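Local coordinates for protein beta-glucosidase (Chaetomella raphigera, PDB 6JXG) that probably hydrolyses terminal, non-reducing beta-D-glucosyl residues to release beta-D-glucose, as a secreted glycoside hydrolase family 3 enzyme of cellulose breakdown, at residues F582-L587 and A618-S623; R570-Y575 and S700-R705; V32-G37 and D254-N259. All coordinates share one frame; numbering follows the deposited sequence.

Along the chain interaction 3 closes first, joining V32-G37 to D254-N259 in loops of the N-terminal, TIM-barrel-type part of the enzyme. Interaction 2 then spans a long excursion, from R570-Y575 to S700-R705, and interaction 1 is nested inside it. Their centres are about 16 Å apart; Arg705 of the second reaches Phe582 of the first, bridging strands 582-591 and 704-711 of the two sheets of the fibronectin type III-like sandwich. Interaction 1 thus pairs strands within that sandwich and interaction 2 joins it to the C-terminal domain, while interaction 3 ties two loops together on the opposite side of the molecule, its centre about 58 Å and 48 Å from theirs.

Interaction 1: F582-L587 and A618-S623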
loop_
_atom_site.group_PDB
_atom_site.type_symbol
_atom_site.label_atom_id
_atom_site.label_comp_id
_atom_site.label_asym_id
_atom_site.label_seq_id
_atom_site.Cartn_x
_atom_site.Cartn_y
_atom_site.Cartn_z
ATOM N N PHE A 582 -27.662 -3.045 3.517
ATOM C CA PHE A 582 -27.877 -2.220 2.363
ATOM C C PHE A 582 -28.538 -3.023 1.229
ATOM O O PHE A 582 -28.317 -4.231 1.051
ATOM C CB PHE A 582 -26.520 -1.713 1.894
ATOM C CG PHE A 582 -25.818 -0.923 2.912
ATOM C CD1 PHE A 582 -26.041 0.436 3.016
ATOM C CD2 PHE A 582 -24.912 -1.522 3.761
ATOM C CE1 PHE A 582 -25.362 1.190 3.990
ATOM C CE2 PHE A 582 -24.255 -0.796 4.729
ATOM C CZ PHE A 582 -24.474 0.561 4.831
ATOM N N GLN A 583 -29.365 -2.322 0.481
ATOM C CA GLN A 583 -30.033 -2.865 -0.686
ATOM C C GLN A 583 -29.688 -2.068 -1.918
ATOM O O GLN A 583 -29.531 -0.864 -1.843
ATOM C CB GLN A 583 -31.532 -2.875 -0.491
ATOM C CG GLN A 583 -31.946 -3.935 0.527
ATOM C CD GLN A 583 -33.379 -3.751 0.964
ATOM O OE1 GLN A 583 -34.016 -2.754 0.631
ATOM N NE2 GLN A 583 -33.876 -4.688 1.751
ATOM N N TYR A 584 -29.540 -2.755 -3.037
ATOM C CA TYR A 584 -29.047 -2.111 -4.235
ATOM C C TYR A 584 -30.132 -2.194 -5.310
ATOM O O TYR A 584 -30.791 -3.215 -5.415
ATOM C CB TYR A 584 -27.863 -2.874 -4.739
ATOM C CG TYR A 584 -26.558 -2.725 -4.021
ATOM C CD1 TYR A 584 -25.417 -2.281 -4.709
ATOM C CD2 TYR A 584 -26.419 -3.144 -2.712
ATOM C CE1 TYR A 584 -24.174 -2.225 -4.097
ATOM C CE2 TYR A 584 -25.195 -3.004 -2.070
ATOM C CZ TYR A 584 -24.085 -2.586 -2.778
ATOM O OH TYR A 584 -22.892 -2.422 -2.151
ATOM N N SER A 585 -30.298 -1.167 -6.107
ATOM C CA SER A 585 -31.215 -1.217 -7.211
ATOM C C SER A 585 -30.816 -0.196 -8.277
ATOM O O SER A 585 -29.812 0.512 -8.154
ATOM C CB SER A 585 -32.637 -0.951 -6.737
ATOM O OG SER A 585 -32.735 0.338 -6.207
ATOM N N GLN A 586 -31.643 -0.119 -9.308
ATOM C CA GLN A 586 -31.550 0.932 -10.322
ATOM C C GLN A 586 -30.195 1.036 -11.022
ATOM O O GLN A 586 -29.549 2.075 -11.018
ATOM C CB GLN A 586 -31.977 2.256 -9.691
ATOM C CG GLN A 586 -33.483 2.263 -9.400
ATOM C CD GLN A 586 -34.018 3.634 -9.052
ATOM O OE1 GLN A 586 -33.664 4.646 -9.702
ATOM N NE2 GLN A 586 -34.873 3.694 -8.043
ATOM N N LEU A 587 -29.737 -0.044 -11.631
ATOM C CA LEU A 587 -28.464 0.016 -12.295
ATOM C C LEU A 587 -28.631 0.822 -13.566
ATOM O O LEU A 587 -29.574 0.606 -14.280
ATOM C CB LEU A 587 -28.105 -1.365 -12.731
ATOM C CG LEU A 587 -26.726 -1.926 -12.895
ATOM C CD1 LEU A 587 -26.636 -2.788 -14.101
ATOM C CD2 LEU A 587 -25.563 -1.026 -12.778
ATOM N N ALA A 618 -25.779 3.200 -9.571
ATOM C CA ALA A 618 -26.771 2.388 -8.862
ATOM C C ALA A 618 -27.277 3.143 -7.680
ATOM O O ALA A 618 -26.651 4.135 -7.214
ATOM C CB ALA A 618 -26.199 1.020 -8.444
ATOM N N LYS A 619 -28.433 2.699 -7.195
ATOM C CA LYS A 619 -28.994 3.252 -5.982
ATOM C C LYS A 619 -28.749 2.305 -4.823
ATOM O O LYS A 619 -29.016 1.087 -4.943
ATOM C CB LYS A 619 -30.513 3.469 -6.106
ATOM C CG LYS A 619 -31.144 3.906 -4.789
ATOM C CD LYS A 619 -32.458 4.610 -5.088
ATOM C CE LYS A 619 -33.627 3.692 -5.289
ATOM N NZ LYS A 619 -33.778 2.989 -4.011
ATOM N N VAL A 620 -28.273 2.866 -3.686
ATOM C CA VAL A 620 -27.998 2.047 -2.516
ATOM C C VAL A 620 -28.843 2.636 -1.389
ATOM O O VAL A 620 -28.986 3.895 -1.264
ATOM C CB VAL A 620 -26.528 2.179 -2.084
ATOM C CG1 VAL A 620 -26.270 1.405 -0.820
ATOM C CG2 VAL A 620 -25.620 1.683 -3.202
ATOM N N THR A 621 -29.444 1.727 -0.614
ATOM C CA THR A 621 -30.395 2.070 0.425
ATOM C C THR A 621 -29.966 1.389 1.670
ATOM O O THR A 621 -29.685 0.191 1.631
ATOM C CB THR A 621 -31.783 1.517 0.068
ATOM O OG1 THR A 621 -32.263 2.216 -1.112
ATOM C CG2 THR A 621 -32.743 1.779 1.178
ATOM N N ASN A 622 -29.925 2.139 2.759
ATOM C CA ASN A 622 -29.710 1.576 4.087
ATOM C C ASN A 622 -31.038 1.006 4.550
ATOM O O ASN A 622 -31.962 1.764 4.844
ATOM C CB ASN A 622 -29.232 2.651 5.068
ATOM C CG ASN A 622 -28.978 2.131 6.470
ATOM O OD1 ASN A 622 -29.463 1.083 6.858
ATOM N ND2 ASN A 622 -28.159 2.883 7.241
ATOM N N SER A 623 -31.093 -0.327 4.632
ATOM C CA SER A 623 -32.321 -1.066 4.904
ATOM C C SER A 623 -32.373 -1.442 6.384
ATOM O O SER A 623 -33.302 -2.116 6.812
ATOM C CB SER A 623 -32.386 -2.301 3.986
ATOM O OG SER A 623 -31.218 -3.063 4.112
HETATM O O HOH W 1 -31.589 0.550 -3.298
HETATM O O HOH W 2 -31.601 -5.750 3.029
#
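Phe582, Tyr584, Val620 and Asn622 turn to one face of an antiparallel strand pair, while Gln583, Ser585, Lys619 and Thr621 occupy the other. On the first face Val620 CG2 lies over one face of the Tyr584 ring, toward the rim; the Val620 and Phe582 side chains cross obliquely, with Val620 CG1, anti to the backbone N, 4.0 Å from Phe582 CD1. This face looks into the fibronectin type III-like sandwich, where Tyr584 packs on Leu706 of the opposing sheet.

On the polar face Lys619, its CG anti to N, bends at chi3 and chi4 (83° and 62°), so that Lys619 CE comes 3.6 Å from Ser585 OG. The extended Gln583 lays its amide against Ser623 CB, and a water joins Gln583 NE2 to Ser623 OG, which is also hydrogen-bonded to Thr581 OG1.

Two hydrogen-bonded pairs, Gln583 with Thr621 and Ser585 with Lys619, set the register; the bond from Gln583 N to Thr621 O (2.8 Å) is nearly straight (164°). A second water donates to Gln583 O and Lys619 O and also meets Ser585 OG and Thr621 OG1, whose further partner is Ser663. The inward face is thus mainly aromatic and aliphatic, its polar ends satisfied by Glu630 for Tyr584 OH and the carbonyls of Val626 and Leu658 for Asn622 ND2; outside, hydroxyls and the Gln583 amide bind water, the Lys619 ammonium only weakly.

Interaction 2: R570-Y575 and S700-R705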
loop_
_atom_site.group_PDB
_atom_site.type_symbol
_atom_site.label_atom_id
_atom_site.label_comp_id
_atom_site.label_asym_id
_atom_site.label_seq_id
_atom_site.Cartn_x
_atom_site.Cartn_y
_atom_site.Cartn_z
ATOM N N ARG A 570 -13.201 -18.296 2.292
ATOM C CA ARG A 570 -13.978 -18.125 3.503
ATOM C C ARG A 570 -14.581 -16.739 3.521
ATOM O O ARG A 570 -15.787 -16.593 3.686
ATOM C CB ARG A 570 -13.149 -18.402 4.713
ATOM C CG ARG A 570 -13.816 -18.026 6.015
ATOM C CD ARG A 570 -15.178 -18.766 6.172
ATOM N NE ARG A 570 -14.964 -20.191 6.301
ATOM C CZ ARG A 570 -15.871 -21.130 6.030
ATOM N NH1 ARG A 570 -17.083 -20.822 5.607
ATOM N NH2 ARG A 570 -15.557 -22.400 6.173
ATOM N N PHE A 571 -13.750 -15.711 3.346
ATOM C CA PHE A 571 -14.230 -14.343 3.174
ATOM C C PHE A 571 -13.552 -13.814 1.899
ATOM O O PHE A 571 -12.310 -13.845 1.798
ATOM C CB PHE A 571 -13.863 -13.506 4.372
ATOM C CG PHE A 571 -14.401 -14.058 5.680
ATOM C CD1 PHE A 571 -15.763 -14.123 5.881
ATOM C CD2 PHE A 571 -13.534 -14.453 6.684
ATOM C CE1 PHE A 571 -16.289 -14.625 7.109
ATOM C CE2 PHE A 571 -14.044 -14.920 7.893
ATOM C CZ PHE A 571 -15.422 -15.019 8.083
ATOM N N GLU A 572 -14.379 -13.419 0.926
ATOM C CA GLU A 572 -13.903 -12.975 -0.347
ATOM C C GLU A 572 -13.321 -11.558 -0.339
ATOM O O GLU A 572 -13.633 -10.706 0.532
ATOM C CB GLU A 572 -15.038 -13.085 -1.377
ATOM C CG GLU A 572 -16.169 -12.089 -1.162
ATOM C CD GLU A 572 -17.315 -12.537 -0.239
ATOM O OE1 GLU A 572 -17.163 -13.518 0.518
ATOM O OE2 GLU A 572 -18.347 -11.848 -0.270
ATOM N N PHE A 573 -12.506 -11.288 -1.345
ATOM C CA PHE A 573 -12.086 -9.920 -1.653
ATOM C C PHE A 573 -13.319 -9.021 -1.714
ATOM O O PHE A 573 -14.287 -9.370 -2.354
ATOM C CB PHE A 573 -11.327 -9.916 -2.964
ATOM C CG PHE A 573 -10.901 -8.541 -3.470
ATOM C CD1 PHE A 573 -9.664 -7.956 -3.091
ATOM C CD2 PHE A 573 -11.751 -7.806 -4.285
ATOM C CE1 PHE A 573 -9.285 -6.693 -3.540
ATOM C CE2 PHE A 573 -11.348 -6.553 -4.764
ATOM C CZ PHE A 573 -10.111 -5.998 -4.399
ATOM N N GLY A 574 -13.237 -7.883 -1.030
ATOM C CA GLY A 574 -14.300 -6.883 -1.029
ATOM C C GLY A 574 -15.399 -7.117 -0.034
ATOM O O GLY A 574 -16.344 -6.338 0.067
ATOM N N TYR A 575 -15.260 -8.189 0.743
ATOM C CA TYR A 575 -16.219 -8.457 1.834
ATOM C C TYR A 575 -16.037 -7.641 3.117
ATOM O O TYR A 575 -14.919 -7.419 3.665
ATOM C CB TYR A 575 -16.170 -9.966 2.161
ATOM C CG TYR A 575 -16.968 -10.392 3.356
ATOM C CD1 TYR A 575 -16.367 -10.503 4.582
ATOM C CD2 TYR A 575 -18.299 -10.798 3.226
ATOM C CE1 TYR A 575 -17.069 -10.943 5.663
ATOM C CE2 TYR A 575 -18.998 -11.267 4.325
ATOM C CZ TYR A 575 -18.363 -11.328 5.535
ATOM O OH TYR A 575 -18.996 -11.742 6.664
ATOM N N SER A 700 -19.364 -6.961 -2.646
ATOM C CA SER A 700 -18.130 -7.719 -2.579
ATOM C C SER A 700 -17.895 -8.343 -3.953
ATOM O O SER A 700 -18.739 -8.207 -4.830
ATOM C CB SER A 700 -18.122 -8.809 -1.474
ATOM O OG SER A 700 -18.634 -10.003 -1.955
ATOM N N SER A 701 -16.722 -8.961 -4.156
ATOM C CA SER A 701 -16.476 -9.751 -5.337
ATOM C C SER A 701 -17.410 -10.923 -5.520
ATOM O O SER A 701 -17.412 -11.498 -6.599
ATOM C CB SER A 701 -15.022 -10.318 -5.435
ATOM O OG SER A 701 -14.668 -11.231 -4.415
ATOM N N ARG A 702 -18.125 -11.342 -4.513
ATOM C CA ARG A 702 -19.096 -12.425 -4.628
ATOM C C ARG A 702 -20.528 -12.064 -4.257
ATOM O O ARG A 702 -21.421 -12.799 -4.697
ATOM C CB ARG A 702 -18.624 -13.665 -3.817
ATOM C CG ARG A 702 -17.438 -14.293 -4.539
ATOM C CD ARG A 702 -17.065 -15.648 -4.031
ATOM N NE ARG A 702 -15.887 -16.088 -4.747
ATOM C CZ ARG A 702 -15.659 -17.347 -5.147
ATOM N NH1 ARG A 702 -16.497 -18.399 -4.824
ATOM N NH2 ARG A 702 -14.614 -17.549 -5.837
ATOM N N ASP A 703 -20.761 -10.966 -3.506
ATOM C CA ASP A 703 -22.132 -10.512 -3.180
ATOM C C ASP A 703 -22.657 -9.505 -4.240
ATOM O O ASP A 703 -22.717 -8.269 -4.049
ATOM C CB ASP A 703 -22.136 -9.978 -1.777
ATOM C CG ASP A 703 -23.493 -9.635 -1.259
ATOM O OD1 ASP A 703 -24.476 -9.978 -1.939
ATOM O OD2 ASP A 703 -23.626 -9.034 -0.165
ATOM N N ILE A 704 -22.905 -10.072 -5.409
ATOM C CA ILE A 704 -23.299 -9.334 -6.552
ATOM C C ILE A 704 -24.818 -9.187 -6.528
ATOM O O ILE A 704 -25.581 -10.180 -6.478
ATOM C CB ILE A 704 -22.855 -10.023 -7.840
ATOM C CG1 ILE A 704 -21.307 -10.115 -7.918
ATOM C CG2 ILE A 704 -23.396 -9.237 -9.022
ATOM C CD1 ILE A 704 -20.584 -8.777 -7.828
ATOM N N ARG A 705 -25.252 -7.939 -6.579
ATOM C CA ARG A 705 -26.623 -7.628 -6.421
ATOM C C ARG A 705 -27.264 -7.198 -7.739
ATOM O O ARG A 705 -28.460 -7.297 -7.846
ATOM C CB ARG A 705 -26.803 -6.488 -5.439
ATOM C CG ARG A 705 -26.135 -6.763 -4.108
ATOM C CD ARG A 705 -26.901 -7.772 -3.266
ATOM N NE ARG A 705 -26.256 -7.815 -1.955
ATOM C CZ ARG A 705 -26.519 -6.999 -0.938
ATOM N NH1 ARG A 705 -27.528 -6.133 -0.959
ATOM N NH2 ARG A 705 -25.822 -7.115 0.170
#
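Hydrogen bonds carry this contact, and most of them converge on two oxygens. Ser700 OG donates to Glu572 OE2 at a short 2.5 Å, using the anti lone pair of the carboxylate. The glutamate reaches it by bending: CG sits in the crowded position between N and the carbonyl carbon (chi1 69°), and chi2 of -89° folds the acid back. The same hydroxyl accepts from Arg702 N and from Asp703 N at 2.8 Å, an ST turn and ST motif in one, so three bonds fix its rotation. Phe573 O is the second focus, receiving Ser701 N at 3.1 Å and, on a lone pair, Ser701 OG at 2.8 Å.

That carbonyl belongs to the central peptide of a type II beta turn, Glu572 to Tyr575, closed by Tyr575 N on Glu572 O, with Gly574 at the positive-phi corner. The turn, from the C-terminal domain of the family 3 fold, meets the connection leading into strand 704-711 of the fibronectin type III-like sandwich.

Nonpolar contact is modest. Arg702 CB lies 3.9 Å from Glu572 CG, the two chains crossing obliquely, and Ser701 CB approaches the edge of the Phe573 ring, which also stacks with Tyr559.

Among the charged groups, Arg702 pairs with Asp563, whereas Arg705 grips Asp703 side-on. Its NE meets Asp703 OD1 at 2.8 Å while NH2 takes OD2, both acid oxygens lying close to the guanidinium plane.

Interaction 3: V32-G37 and D254-N259; sequences VGWEKG and DNFGDN
An edge-to-face (T-shaped) aromatic pair and a buried aspartate that accepts backbone N-H groups from both loops join two loops of the N-terminal, TIM-barrel-type part of this family 3 glycosidase. One loop follows helix 22-29; the other precedes helix 265-272.

The closely packed part has two components. The first is Asp254. Its carboxylate, with CG in the crowded position between N and the carbonyl carbon (chi1 63°), accepts Trp34 N on OD2 at 2.9 Å, along a nearly straight line (163°) but from above the carboxylate plane. Gly33 CA packs against the same oxygen. Within its own loop the acid also takes Asn259 N on OD1 and, weakly, Gly257 N on OD2, so that one side chain both folds the turn and holds the neighbouring loop. Several N-H donors around the group would be expected to stabilise its negative charge.

The second is aromatic. Trp34 and Phe256 lie side by side and point the same way, yet their planes stand at 84°. Trp34 CG is anti to its own N, which brings the indole alongside the Phe256 backbone; Trp34 CB comes 3.3 Å from Gly257 N. The edge of Phe256 meets one indole face, with Phe256 CD1 over its centre and 3.7 Å from Trp34 CD2, while Glu35 CG lies over the other face, toward the rim. Trp309 and Trp233 extend the cluster. Trp233 belongs to a Ser-Asp-Trp sequence whose aspartate is the nucleophile in family 3 relatives, consistent with a place near the entrance of the active site.

The loose side is the exposed remainder of the 254-259 turn. Asn255 and Asp258 make no contact with 32-37 and bond each other instead, Asn255 N reaching Asp258 OD2 at 2.9 Å from above the carboxylate plane.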
loop_
_atom_site.group_PDB
_atom_site.type_symbol
_atom_site.label_atom_id
_atom_site.label_comp_id
_atom_site.label_asym_id
_atom_site.label_seq_id
_atom_site.Cartn_x
_atom_site.Cartn_y
_atom_site.Cartn_z
ATOM N N VAL A 32 25.824 10.308 -1.503
ATOM C CA VAL A 32 27.083 10.671 -0.741
ATOM C C VAL A 32 27.675 9.528 0.069
ATOM O O VAL A 32 28.798 9.645 0.543
ATOM C CB VAL A 32 26.890 11.856 0.220
ATOM C CG1 VAL A 32 26.460 13.067 -0.549
ATOM C CG2 VAL A 32 25.919 11.529 1.328
ATOM N N GLY A 33 26.941 8.422 0.211
ATOM C CA GLY A 33 27.373 7.322 1.026
ATOM C C GLY A 33 26.390 7.022 2.132
ATOM O O GLY A 33 25.787 7.939 2.714
ATOM N N TRP A 34 26.307 5.757 2.520
ATOM C CA TRP A 34 25.406 5.341 3.604
ATOM C C TRP A 34 25.752 6.006 4.960
ATOM O O TRP A 34 26.879 5.967 5.387
ATOM C CB TRP A 34 25.429 3.829 3.708
ATOM C CG TRP A 34 24.627 3.246 4.817
ATOM C CD1 TRP A 34 25.089 2.425 5.760
ATOM C CD2 TRP A 34 23.203 3.375 5.033
ATOM N NE1 TRP A 34 24.068 2.077 6.611
ATOM C CE2 TRP A 34 22.893 2.643 6.179
ATOM C CE3 TRP A 34 22.163 4.089 4.368
ATOM C CZ2 TRP A 34 21.560 2.528 6.703
ATOM C CZ3 TRP A 34 20.826 4.021 4.892
ATOM C CH2 TRP A 34 20.540 3.250 6.082
ATOM N N GLU A 35 24.747 6.646 5.579
ATOM C CA GLU A 35 24.874 7.417 6.816
ATOM C C GLU A 35 25.788 8.599 6.795
ATOM O O GLU A 35 25.950 9.241 7.834
ATOM C CB GLU A 35 25.205 6.515 8.035
ATOM C CG GLU A 35 24.206 5.397 8.129
ATOM C CD GLU A 35 24.350 4.562 9.392
ATOM O OE1 GLU A 35 25.150 4.946 10.241
ATOM O OE2 GLU A 35 23.663 3.564 9.519
ATOM N N LYS A 36 26.267 9.011 5.632
ATOM C CA LYS A 36 27.171 10.155 5.597
ATOM C C LYS A 36 26.380 11.474 5.685
ATOM O O LYS A 36 26.789 12.407 6.397
ATOM C CB LYS A 36 28.046 10.163 4.331
ATOM C CG LYS A 36 29.040 8.999 4.142
ATOM C CD LYS A 36 30.071 8.889 5.272
ATOM C CE LYS A 36 29.951 7.629 6.175
ATOM N NZ LYS A 36 30.009 7.970 7.644
ATOM N N GLY A 37 25.268 11.576 4.937
ATOM C CA GLY A 37 24.312 12.618 5.140
ATOM C C GLY A 37 23.334 12.353 6.252
ATOM O O GLY A 37 23.358 11.279 6.875
ATOM N N ASP A 254 27.298 4.274 -2.084
ATOM C CA ASP A 254 28.231 3.203 -1.872
ATOM C C ASP A 254 27.491 1.928 -1.451
ATOM O O ASP A 254 26.212 1.885 -1.346
ATOM C CB ASP A 254 29.324 3.580 -0.858
ATOM C CG ASP A 254 28.790 3.867 0.535
ATOM O OD1 ASP A 254 29.670 4.168 1.359
ATOM O OD2 ASP A 254 27.550 3.768 0.810
ATOM N N ASN A 255 28.242 0.865 -1.184
ATOM C CA ASN A 255 27.574 -0.368 -0.790
ATOM C C ASN A 255 27.385 -0.398 0.721
ATOM O O ASN A 255 28.215 -0.981 1.428
ATOM C CB ASN A 255 28.326 -1.593 -1.286
ATOM C CG ASN A 255 27.700 -2.904 -0.807
ATOM O OD1 ASN A 255 28.397 -3.899 -0.606
ATOM N ND2 ASN A 255 26.421 -2.882 -0.494
ATOM N N PHE A 256 26.311 0.276 1.190
ATOM C CA PHE A 256 25.997 0.425 2.611
ATOM C C PHE A 256 27.205 0.754 3.432
ATOM O O PHE A 256 27.490 0.146 4.496
ATOM C CB PHE A 256 25.283 -0.852 3.174
ATOM C CG PHE A 256 23.796 -0.868 2.931
ATOM C CD1 PHE A 256 22.979 0.023 3.578
ATOM C CD2 PHE A 256 23.216 -1.801 2.037
ATOM C CE1 PHE A 256 21.598 0.011 3.361
ATOM C CE2 PHE A 256 21.850 -1.813 1.857
ATOM C CZ PHE A 256 21.053 -0.917 2.492
ATOM N N GLY A 257 27.927 1.773 2.975
ATOM C CA GLY A 257 28.939 2.356 3.840
ATOM C C GLY A 257 30.374 1.935 3.577
ATOM O O GLY A 257 31.261 2.371 4.321
ATOM N N ASP A 258 30.616 1.229 2.479
ATOM C CA ASP A 258 31.972 0.766 2.121
ATOM C C ASP A 258 32.890 1.778 1.445
ATOM O O ASP A 258 34.105 1.482 1.227
ATOM C CB ASP A 258 31.965 -0.542 1.321
ATOM C CG ASP A 258 31.659 -0.392 -0.157
ATOM O OD1 ASP A 258 32.056 -1.352 -0.883
ATOM O OD2 ASP A 258 31.016 0.588 -0.587
ATOM N N ASN A 259 32.337 2.962 1.138
ATOM C CA ASN A 259 33.100 4.071 0.617
ATOM C C ASN A 259 33.538 3.766 -0.768
ATOM O O ASN A 259 34.439 4.369 -1.243
ATOM C CB ASN A 259 34.307 4.394 1.528
ATOM C CG ASN A 259 34.870 5.762 1.280
ATOM O OD1 ASN A 259 34.161 6.734 0.855
ATOM N ND2 ASN A 259 36.208 5.860 1.462
#